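Local coordinates for protein basic helix-loop-helix, putative, expressed (PDB 5LW0) that binds ADP-ribose through its macrodomain and is probably an aprataxin-like protein linked to ADP-ribosylation signalling in DNA repair, at residues Q115-A129 against L179-L192. Residues are numbered along the deposited sequence; the frame is centred on the assembly and turned at random. Where two conformers were deposited one is given.
Sequences QSKGGLRCNVIANAA and LHQREGVTHIIHVL. With AR6 ([(2R,3S,4R,5R)-5-(6-aminopurin-9-yl)-3,4-dihydroxy-oxolan-2-yl]methyl [hydroxy-[[(2R,3S,4R,5S)-3,4,5-trihydroxyoxolan-2-yl]methoxy]phosphoryl] hydrogen phosphate), chain C.
Glu-183, the last residue of helix 178-183, grips the start of 115-129 with both carboxylate oxygens. OE1 takes the backbone N of Ser-116 at 2.8 Å and, weakly, that of Gln-115; OE2 receives the hydroxyl OG of Ser-116, each oxygen using its syn lone pair toward Ser-116. A carboxylate suits the place, since its two acceptors can meet a backbone N-H and a hydroxyl of the same residue. From CB, Arg-121 runs extended, with CG anti to the backbone N (chi1 -171°): CG lies 3.6 Å from Glu-183 O, NE bonds Asn-123 OD1, the guanidinium lays one face over Gly-184 CA, and NH2 reaches Gly-184 O at 2.8 Å. Gly-184 has no CB to collide with NE, and its positive phi turns the chain out of the helix. Beyond it, 124-128 and 187-192 pair in parallel as neighbouring strands of the macrodomain's mixed sheet, joined by bonds such as Ile-189 N to Ile-125 O. On the face shared with Asn-127 and His-190, Ile-125 lies alongside Ile-188, CG1 to CG1, while its CD1 meets Leu-179 CD2 tip to tip. Asn-127 sends ND2 almost straight (174°) to ND1 of His-190, in the ring plane; ND2 also bonds Asn-141, and His-190 NE2 bonds Thr-156. Small Ala-128 brings its CB within 3.4 Å of O3A in the ADP-ribose diphosphate.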
ATOM      1  N   GLN A 115      -6.416 -13.945   0.430  1.00 19.48           N
ATOM      2  CA  GLN A 115      -7.461 -14.898  -0.001  1.00 21.74           C
ATOM      3  C   GLN A 115      -7.364 -16.182   0.818  1.00 22.81           C
ATOM      4  O   GLN A 115      -8.360 -16.616   1.437  1.00 24.60           O
ATOM      5  CB  GLN A 115      -7.354 -15.200  -1.469  1.00 26.22           C
ATOM      6  CG  GLN A 115      -8.372 -16.242  -1.934  1.00 28.85           C
ATOM      7  CD  GLN A 115      -8.438 -16.337  -3.439  1.00 37.31           C
ATOM      8  OE1 GLN A 115      -7.430 -16.613  -4.111  1.00 42.76           O
ATOM      9  NE2 GLN A 115      -9.622 -16.134  -3.988  1.00 42.04           N
ATOM     10  N   SER A 116      -6.155 -16.709   0.940  1.00 24.12           N
ATOM     11  CA  SER A 116      -5.975 -18.054   1.567  1.00 28.29           C
ATOM     12  C   SER A 116      -6.214 -18.035   3.081  1.00 29.76           C
ATOM     13  O   SER A 116      -6.977 -18.893   3.611  1.00 29.69           O
ATOM     14  CB  SER A 116      -4.585 -18.640   1.243  1.00 26.30           C
ATOM     15  OG  SER A 116      -3.541 -17.816   1.754  1.00 27.20           O
ATOM     16  N   LYS A 117      -5.649 -17.051   3.780  1.00 22.32           N
ATOM     17  CA  LYS A 117      -5.848 -16.930   5.239  1.00 22.52           C
ATOM     18  C   LYS A 117      -6.894 -15.910   5.661  1.00 24.23           C
ATOM     19  O   LYS A 117      -7.468 -16.012   6.720  1.00 24.85           O
ATOM     20  CB  LYS A 117      -4.510 -16.618   5.917  1.00 26.72           C
ATOM     21  CG  LYS A 117      -3.437 -17.656   5.632  1.00 31.29           C
ATOM     22  CD  LYS A 117      -3.656 -18.916   6.441  1.00 38.48           C
ATOM     23  CE  LYS A 117      -2.410 -19.799   6.398  1.00 43.89           C
ATOM     24  NZ  LYS A 117      -2.642 -21.104   7.085  1.00 49.98           N
ATOM     25  N   GLY A 118      -7.004 -14.836   4.910  1.00 19.45           N
ATOM     26  CA  GLY A 118      -7.982 -13.837   5.206  1.00 20.28           C
ATOM     27  C   GLY A 118      -9.392 -14.094   4.710  1.00 17.39           C
ATOM     28  O   GLY A 118     -10.325 -13.515   5.207  1.00 17.64           O
ATOM     29  N   GLY A 119      -9.542 -14.887   3.641  1.00 16.62           N
ATOM     30  CA  GLY A 119     -10.824 -15.076   3.060  1.00 17.76           C
ATOM     31  C   GLY A 119     -11.326 -13.888   2.258  1.00 17.71           C
ATOM     32  O   GLY A 119     -12.511 -13.740   2.037  1.00 18.52           O
ATOM     33  N   LEU A 120     -10.416 -12.995   1.893  1.00 16.34           N
ATOM     34  CA  LEU A 120     -10.800 -11.755   1.197  1.00 16.13           C
ATOM     35  C   LEU A 120      -9.988 -11.642  -0.056  1.00 22.89           C
ATOM     36  O   LEU A 120      -8.814 -11.342   0.036  1.00 29.72           O
ATOM     37  CB  LEU A 120     -10.545 -10.559   2.100  1.00 18.86           C
ATOM     38  CG  LEU A 120     -10.954  -9.143   1.591  1.00 19.46           C
ATOM     39  CD1 LEU A 120     -12.425  -8.934   1.661  1.00 21.56           C
ATOM     40  CD2 LEU A 120     -10.256  -8.044   2.397  1.00 24.00           C
ATOM     41  N   ARG A 121     -10.585 -11.772  -1.211  1.00 23.22           N
ATOM     42  CA  ARG A 121      -9.722 -11.624  -2.424  1.00 28.44           C
ATOM     43  C   ARG A 121      -9.587 -10.196  -2.839  1.00 20.47           C
ATOM     44  O   ARG A 121     -10.588  -9.421  -2.941  1.00 21.58           O
ATOM     45  CB  ARG A 121     -10.041 -12.537  -3.656  1.00 32.56           C
ATOM     46  CG  ARG A 121      -8.944 -12.480  -4.831  1.00 34.96           C
ATOM     47  CD  ARG A 121      -9.429 -13.216  -6.142  1.00 38.49           C
ATOM     48  NE  ARG A 121      -8.615 -12.805  -7.326  1.00 40.35           N
ATOM     49  CZ  ARG A 121      -8.499 -13.476  -8.484  1.00 40.48           C
ATOM     50  NH1 ARG A 121      -9.139 -14.642  -8.645  1.00 42.84           N
ATOM     51  NH2 ARG A 121      -7.660 -13.000  -9.492  1.00 27.68           N
ATOM     52  N   CYS A 122      -8.342  -9.852  -2.980  1.00 23.22           N
ATOM     53  CA  CYS A 122      -7.908  -8.484  -3.431  0.70 20.00           C
ATOM     54  C   CYS A 122      -6.902  -8.691  -4.525  1.00 19.80           C
ATOM     55  O   CYS A 122      -5.803  -9.170  -4.286  1.00 20.04           O
ATOM     56  CB  CYS A 122      -7.269  -7.547  -2.315  0.70 21.39           C
ATOM     57  SG  CYS A 122      -8.222  -7.426  -0.769  0.70 20.41           S
ATOM     58  N   ASN A 123      -7.218  -8.185  -5.721  1.00 16.60           N
ATOM     59  CA  ASN A 123      -6.342  -8.447  -6.908  1.00 16.68           C
ATOM     60  C   ASN A 123      -5.135  -7.515  -6.972  1.00 15.51           C
ATOM     61  O   ASN A 123      -4.148  -7.808  -7.633  1.00 15.07           O
ATOM     62  CB  ASN A 123      -7.105  -8.318  -8.219  1.00 17.95           C
ATOM     63  CG  ASN A 123      -8.075  -9.451  -8.467  1.00 21.07           C
ATOM     64  OD1 ASN A 123      -8.444 -10.182  -7.582  1.00 21.08           O
ATOM     65  ND2 ASN A 123      -8.556  -9.518  -9.695  1.00 22.31           N
ATOM     66  N   VAL A 124      -5.221  -6.330  -6.355  1.00 14.70           N
ATOM     67  CA  VAL A 124      -4.118  -5.403  -6.414  1.00 13.73           C
ATOM     68  C   VAL A 124      -3.620  -5.185  -5.006  1.00 13.31           C
ATOM     69  O   VAL A 124      -4.399  -4.894  -4.106  1.00 13.52           O
ATOM     70  CB  VAL A 124      -4.522  -4.056  -7.045  1.00 14.38           C
ATOM     71  CG1 VAL A 124      -3.310  -3.146  -7.177  1.00 14.68           C
ATOM     72  CG2 VAL A 124      -5.212  -4.272  -8.385  1.00 16.79           C
ATOM     73  N   ILE A 125      -2.299  -5.305  -4.800  1.00 13.15           N
ATOM     74  CA  ILE A 125      -1.743  -4.964  -3.493  1.00 13.74           C
ATOM     75  C   ILE A 125      -0.632  -3.938  -3.617  1.00 13.54           C
ATOM     76  O   ILE A 125       0.037  -3.841  -4.645  1.00 15.20           O
ATOM     77  CB  ILE A 125      -1.252  -6.196  -2.718  1.00 15.54           C
ATOM     78  CG1 ILE A 125      -0.083  -6.807  -3.387  1.00 19.14           C
ATOM     79  CG2 ILE A 125      -2.381  -7.229  -2.515  1.00 17.40           C
ATOM     80  CD1 ILE A 125       0.532  -7.951  -2.578  1.00 22.31           C
ATOM     81  N   ALA A 126      -0.505  -3.096  -2.595  1.00 13.18           N
ATOM     82  CA  ALA A 126       0.603  -2.118  -2.531  1.00 13.79           C
ATOM     83  C   ALA A 126       1.753  -2.624  -1.703  1.00 13.86           C
ATOM     84  O   ALA A 126       1.551  -3.345  -0.710  1.00 15.03           O
ATOM     85  CB  ALA A 126       0.092  -0.839  -1.943  1.00 14.17           C
ATOM     86  N   ASN A 127       2.947  -2.212  -2.078  1.00 14.10           N
ATOM     87  CA  ASN A 127       4.165  -2.533  -1.381  1.00 14.25           C
ATOM     88  C   ASN A 127       4.851  -1.283  -0.867  1.00 14.86           C
ATOM     89  O   ASN A 127       4.903  -0.278  -1.550  1.00 15.60           O
ATOM     90  CB  ASN A 127       5.054  -3.267  -2.330  1.00 15.35           C
ATOM     91  CG  ASN A 127       6.387  -3.610  -1.712  1.00 16.50           C
ATOM     92  OD1 ASN A 127       6.451  -3.941  -0.527  1.00 16.74           O
ATOM     93  ND2 ASN A 127       7.453  -3.557  -2.520  1.00 15.99           N
ATOM     94  N   ALA A 128       5.351  -1.304   0.379  1.00 14.52           N
ATOM     95  CA  ALA A 128       6.142  -0.244   0.876  1.00 14.78           C
ATOM     96  C   ALA A 128       7.594  -0.523   0.480  1.00 15.35           C
ATOM     97  O   ALA A 128       8.318  -1.232   1.149  1.00 16.07           O
ATOM     98  CB  ALA A 128       5.976  -0.100   2.378  1.00 16.66           C
ATOM     99  N   ALA A 129       7.968   0.075  -0.619  1.00 14.82           N
ATOM    100  CA  ALA A 129       9.200  -0.276  -1.309  1.00 16.25           C
ATOM    101  C   ALA A 129      10.357   0.484  -0.770  1.00 16.48           C
ATOM    102  O   ALA A 129      10.217   1.444  -0.007  1.00 15.79           O
ATOM    103  CB  ALA A 129       9.012   0.018  -2.816  1.00 16.71           C
ATOM    104  N   LEU A 179       2.153 -16.062  -5.880  1.00 26.09           N
ATOM    105  CA  LEU A 179       1.235 -15.084  -5.297  1.00 22.54           C
ATOM    106  C   LEU A 179      -0.027 -14.877  -6.163  1.00 22.73           C
ATOM    107  O   LEU A 179      -1.110 -14.699  -5.624  1.00 21.69           O
ATOM    108  CB  LEU A 179       1.957 -13.751  -5.062  1.00 21.53           C
ATOM    109  CG  LEU A 179       1.123 -12.651  -4.378  1.00 22.59           C
ATOM    110  CD1 LEU A 179       0.619 -13.075  -3.002  1.00 21.53           C
ATOM    111  CD2 LEU A 179       2.031 -11.451  -4.219  1.00 21.31           C
ATOM    112  N   HIS A 180       0.126 -14.921  -7.496  1.00 21.82           N
ATOM    113  CA  HIS A 180      -0.997 -14.823  -8.402  0.50 22.74           C
ATOM    114  C   HIS A 180      -1.860 -16.141  -8.257  1.00 24.41           C
ATOM    115  O   HIS A 180      -3.067 -16.106  -8.109  1.00 25.82           O
ATOM    116  CB  HIS A 180      -0.438 -14.611  -9.857  0.50 24.13           C
ATOM    117  CG  HIS A 180      -1.435 -14.090 -10.860  0.50 24.91           C
ATOM    118  ND1 HIS A 180      -1.135 -13.077 -11.763  0.50 26.92           N
ATOM    119  CD2 HIS A 180      -2.701 -14.473 -11.141  0.50 28.78           C
ATOM    120  CE1 HIS A 180      -2.175 -12.876 -12.556  0.50 26.46           C
ATOM    121  NE2 HIS A 180      -3.136 -13.708 -12.196  0.50 25.40           N
ATOM    122  N   GLN A 181      -1.187 -17.281  -8.335  1.00 25.90           N
ATOM    123  CA  GLN A 181      -1.866 -18.574  -8.276  1.00 28.33           C
ATOM    124  C   GLN A 181      -2.633 -18.785  -6.983  1.00 29.18           C
ATOM    125  O   GLN A 181      -3.754 -19.255  -7.014  1.00 31.69           O
ATOM    126  CB  GLN A 181      -0.863 -19.697  -8.493  1.00 30.87           C
ATOM    127  CG  GLN A 181      -0.310 -19.721  -9.911  1.00 33.86           C
ATOM    128  CD  GLN A 181       0.956 -20.553 -10.052  1.00 46.39           C
ATOM    129  OE1 GLN A 181       1.485 -20.716 -11.162  1.00 57.26           O
ATOM    130  NE2 GLN A 181       1.475 -21.046  -8.936  1.00 51.99           N
ATOM    131  N   ARG A 182      -2.045 -18.414  -5.860  1.00 27.20           N
ATOM    132  CA  ARG A 182      -2.633 -18.708  -4.537  1.00 29.70           C
ATOM    133  C   ARG A 182      -3.569 -17.643  -4.066  1.00 28.39           C
ATOM    134  O   ARG A 182      -4.526 -17.922  -3.346  1.00 25.04           O
ATOM    135  CB  ARG A 182      -1.556 -18.885  -3.475  1.00 34.05           C
ATOM    136  CG  ARG A 182      -0.660 -20.072  -3.674  1.00 45.92           C
ATOM    137  CD  ARG A 182       0.305 -20.228  -2.496  1.00 53.47           C
ATOM    138  NE  ARG A 182       1.632 -20.647  -2.942  1.00 70.15           N
ATOM    139  CZ  ARG A 182       1.921 -21.848  -3.450  1.00 81.44           C
ATOM    140  NH1 ARG A 182       0.975 -22.781  -3.583  1.00 89.47           N
ATOM    141  NH2 ARG A 182       3.168 -22.121  -3.827  1.00 84.04           N
ATOM    142  N   GLU A 183      -3.281 -16.380  -4.425  1.00 24.87           N
ATOM    143  CA  GLU A 183      -4.041 -15.271  -3.836  1.00 22.13           C
ATOM    144  C   GLU A 183      -4.801 -14.412  -4.846  1.00 21.86           C
ATOM    145  O   GLU A 183      -5.561 -13.523  -4.427  1.00 21.64           O
ATOM    146  CB  GLU A 183      -3.122 -14.381  -3.013  1.00 19.11           C
ATOM    147  CG  GLU A 183      -2.258 -15.125  -2.002  1.00 20.89           C
ATOM    148  CD  GLU A 183      -3.044 -15.849  -0.902  1.00 22.61           C
ATOM    149  OE1 GLU A 183      -4.187 -15.443  -0.578  1.00 23.00           O
ATOM    150  OE2 GLU A 183      -2.461 -16.800  -0.317  1.00 25.72           O
ATOM    151  N   GLY A 184      -4.630 -14.664  -6.144  1.00 18.69           N
ATOM    152  CA  GLY A 184      -5.367 -13.949  -7.166  1.00 20.32           C
ATOM    153  C   GLY A 184      -4.802 -12.551  -7.485  1.00 17.68           C
ATOM    154  O   GLY A 184      -5.426 -11.799  -8.222  1.00 18.78           O
ATOM    155  N   VAL A 185      -3.623 -12.258  -6.971  1.00 18.25           N
ATOM    156  CA  VAL A 185      -3.006 -10.926  -7.158  1.00 17.82           C
ATOM    157  C   VAL A 185      -2.572 -10.818  -8.644  1.00 18.71           C
ATOM    158  O   VAL A 185      -1.833 -11.695  -9.187  1.00 20.26           O
ATOM    159  CB  VAL A 185      -1.834 -10.725  -6.251  1.00 17.38           C
ATOM    160  CG1 VAL A 185      -1.091  -9.430  -6.560  1.00 17.04           C
ATOM    161  CG2 VAL A 185      -2.235 -10.768  -4.786  1.00 17.93           C
ATOM    162  N   THR A 186      -2.995  -9.732  -9.281  1.00 18.54           N
ATOM    163  CA  THR A 186      -2.686  -9.461 -10.687  1.00 17.30           C
ATOM    164  C   THR A 186      -1.706  -8.266 -10.865  1.00 17.58           C
ATOM    165  O   THR A 186      -1.086  -8.129 -11.912  1.00 17.98           O
ATOM    166  CB  THR A 186      -3.956  -9.151 -11.485  1.00 19.66           C
ATOM    167  OG1 THR A 186      -4.587  -7.975 -10.955  1.00 19.07           O
ATOM    168  CG2 THR A 186      -4.919 -10.307 -11.504  1.00 21.65           C
ATOM    169  N   HIS A 187      -1.569  -7.422  -9.824  1.00 15.81           N
ATOM    170  CA  HIS A 187      -0.708  -6.250  -9.889  1.00 15.57           C
ATOM    171  C   HIS A 187      -0.202  -5.917  -8.526  1.00 14.64           C
ATOM    172  O   HIS A 187      -0.914  -6.088  -7.535  1.00 14.69           O
ATOM    173  CB  HIS A 187      -1.503  -4.998 -10.398  1.00 16.99           C
ATOM    174  CG  HIS A 187      -1.991  -5.105 -11.802  1.00 17.28           C
ATOM    175  ND1 HIS A 187      -3.137  -5.790 -12.141  1.00 18.45           N
ATOM    176  CD2 HIS A 187      -1.537  -4.551 -12.943  1.00 17.90           C
ATOM    177  CE1 HIS A 187      -3.319  -5.721 -13.435  1.00 19.80           C
ATOM    178  NE2 HIS A 187      -2.403  -4.924 -13.939  1.00 19.27           N
ATOM    179  N   ILE A 188       1.030  -5.446  -8.493  1.00 15.52           N
ATOM    180  CA  ILE A 188       1.622  -4.897  -7.293  1.00 15.79           C
ATOM    181  C   ILE A 188       1.998  -3.456  -7.583  1.00 14.60           C
ATOM    182  O   ILE A 188       2.584  -3.177  -8.605  1.00 15.44           O
ATOM    183  CB  ILE A 188       2.873  -5.720  -6.899  1.00 18.25           C
ATOM    184  CG1 ILE A 188       2.384  -7.146  -6.437  1.00 23.36           C
ATOM    185  CG2 ILE A 188       3.683  -4.997  -5.842  1.00 17.93           C
ATOM    186  CD1 ILE A 188       3.464  -8.109  -6.264  1.00 26.23           C
ATOM    187  N   ILE A 189       1.660  -2.565  -6.691  1.00 13.45           N
ATOM    188  CA  ILE A 189       2.057  -1.192  -6.832  1.00 12.11           C
ATOM    189  C   ILE A 189       3.092  -0.886  -5.782  1.00 12.43           C
ATOM    190  O   ILE A 189       2.764  -0.804  -4.603  1.00 12.91           O
ATOM    191  CB  ILE A 189       0.828  -0.207  -6.713  1.00 12.08           C
ATOM    192  CG1 ILE A 189      -0.272  -0.600  -7.684  1.00 12.91           C
ATOM    193  CG2 ILE A 189       1.325   1.207  -6.913  1.00 13.10           C
ATOM    194  CD1 ILE A 189      -1.569   0.196  -7.526  1.00 12.64           C
ATOM    195  N   HIS A 190       4.354  -0.672  -6.217  1.00 13.33           N
ATOM    196  CA  HIS A 190       5.410  -0.278  -5.329  1.00 13.12           C
ATOM    197  C   HIS A 190       5.232   1.208  -5.009  1.00 11.59           C
ATOM    198  O   HIS A 190       5.155   2.012  -5.918  1.00 13.05           O
ATOM    199  CB  HIS A 190       6.752  -0.450  -5.993  1.00 14.87           C
ATOM    200  CG  HIS A 190       7.061  -1.857  -6.407  1.00 16.82           C
ATOM    201  ND1 HIS A 190       7.233  -2.879  -5.501  1.00 18.28           N
ATOM    202  CD2 HIS A 190       7.329  -2.379  -7.614  1.00 18.20           C
ATOM    203  CE1 HIS A 190       7.589  -3.984  -6.146  1.00 19.78           C
ATOM    204  NE2 HIS A 190       7.626  -3.715  -7.435  1.00 19.65           N
ATOM    205  N   VAL A 191       5.313   1.571  -3.731  1.00 12.20           N
ATOM    206  CA  VAL A 191       5.152   2.948  -3.265  1.00 13.63           C
ATOM    207  C   VAL A 191       6.349   3.310  -2.399  1.00 14.18           C
ATOM    208  O   VAL A 191       6.755   2.479  -1.546  1.00 14.48           O
ATOM    209  CB  VAL A 191       3.924   3.063  -2.365  1.00 14.31           C
ATOM    210  CG1 VAL A 191       3.722   4.511  -2.039  1.00 15.52           C
ATOM    211  CG2 VAL A 191       2.707   2.470  -3.027  1.00 16.39           C
ATOM    212  N   LEU A 192       6.924   4.474  -2.590  1.00 12.36           N
ATOM    213  CA  LEU A 192       8.040   4.921  -1.722  1.00 13.17           C
ATOM    214  C   LEU A 192       7.519   6.063  -0.862  1.00 13.02           C
ATOM    215  O   LEU A 192       7.229   7.166  -1.366  1.00 12.76           O
ATOM    216  CB  LEU A 192       9.236   5.374  -2.530  1.00 14.60           C
ATOM    217  CG  LEU A 192      10.451   5.785  -1.655  1.00 16.25           C
ATOM    218  CD1 LEU A 192      10.945   4.627  -0.841  1.00 16.93           C
ATOM    219  CD2 LEU A 192      11.533   6.351  -2.538  1.00 16.58           C
TER
HETATM  220  N1  AR6 C 301       1.197  -7.889   5.712  1.00 16.95           N
HETATM  221  C2  AR6 C 301       0.604  -6.733   6.077  1.00 18.03           C
HETATM  222  N3  AR6 C 301       1.232  -5.731   6.661  1.00 18.91           N
HETATM  223  C4  AR6 C 301       2.570  -5.818   6.937  1.00 21.42           C
HETATM  224  C5  AR6 C 301       3.308  -6.986   6.563  1.00 22.40           C
HETATM  225  C6  AR6 C 301       2.548  -8.064   5.908  1.00 18.89           C
HETATM  226  N6  AR6 C 301       3.112  -9.178   5.506  1.00 19.77           N
HETATM  227  N7  AR6 C 301       4.649  -6.775   6.962  1.00 22.08           N
HETATM  228  C8  AR6 C 301       4.699  -5.529   7.485  1.00 20.80           C
HETATM  229  N9  AR6 C 301       3.450  -4.936   7.467  1.00 21.22           N
HETATM  230  PA  AR6 C 301       7.358  -1.396   6.421  1.00 20.24           P
HETATM  231  PB  AR6 C 301       8.027   1.408   5.669  1.00 19.39           P
HETATM  232  C1' AR6 C 301       3.080  -3.584   7.827  1.00 20.94           C
HETATM  233  O1A AR6 C 301       8.474  -1.309   7.484  1.00 22.58           O
HETATM  234  O1B AR6 C 301       7.960   1.908   7.092  1.00 17.94           O
HETATM  235  C1D AR6 C 301      11.083  -2.108   3.670  1.00 39.55           C
HETATM  236  O1D AR6 C 301      11.732  -3.319   3.993  1.00 39.06           O
HETATM  237  C2' AR6 C 301       3.781  -2.947   9.021  1.00 19.81           C
HETATM  238  O2' AR6 C 301       3.297  -3.452  10.303  1.00 21.13           O
HETATM  239  O2A AR6 C 301       7.272  -2.584   5.541  1.00 20.34           O
HETATM  240  O2B AR6 C 301       7.445   2.232   4.560  1.00 18.03           O
HETATM  241  C2D AR6 C 301      11.724  -1.512   2.381  1.00 39.83           C
HETATM  242  O2D AR6 C 301      12.927  -2.280   1.973  1.00 34.94           O
HETATM  243  C3' AR6 C 301       3.525  -1.484   8.753  1.00 22.37           C
HETATM  244  O3' AR6 C 301       2.234  -1.055   9.266  1.00 21.52           O
HETATM  245  O3A AR6 C 301       7.391  -0.069   5.478  1.00 19.65           O
HETATM  246  C3D AR6 C 301      12.048  -0.086   2.726  1.00 33.63           C
HETATM  247  O3D AR6 C 301      13.496  -0.030   2.870  1.00 46.89           O
HETATM  248  C4' AR6 C 301       3.530  -1.391   7.215  1.00 20.37           C
HETATM  249  O4' AR6 C 301       3.473  -2.712   6.728  1.00 21.19           O
HETATM  250  C4D AR6 C 301      11.343   0.179   4.078  1.00 30.38           C
HETATM  251  O4D AR6 C 301      11.132  -1.095   4.731  1.00 29.21           O
HETATM  252  C5' AR6 C 301       4.752  -0.713   6.648  1.00 22.56           C
HETATM  253  O5' AR6 C 301       5.962  -1.198   7.260  1.00 21.21           O
HETATM  254  C5D AR6 C 301       9.961   0.815   3.974  1.00 22.87           C
HETATM  255  O5D AR6 C 301       9.587   1.158   5.327  1.00 20.97           O
HETATM  256  O   HOH W   1      -5.034 -11.198  -2.573  1.00 24.17           O
HETATM  257  O   HOH W   2      -7.230  -7.707 -11.643  1.00 24.02           O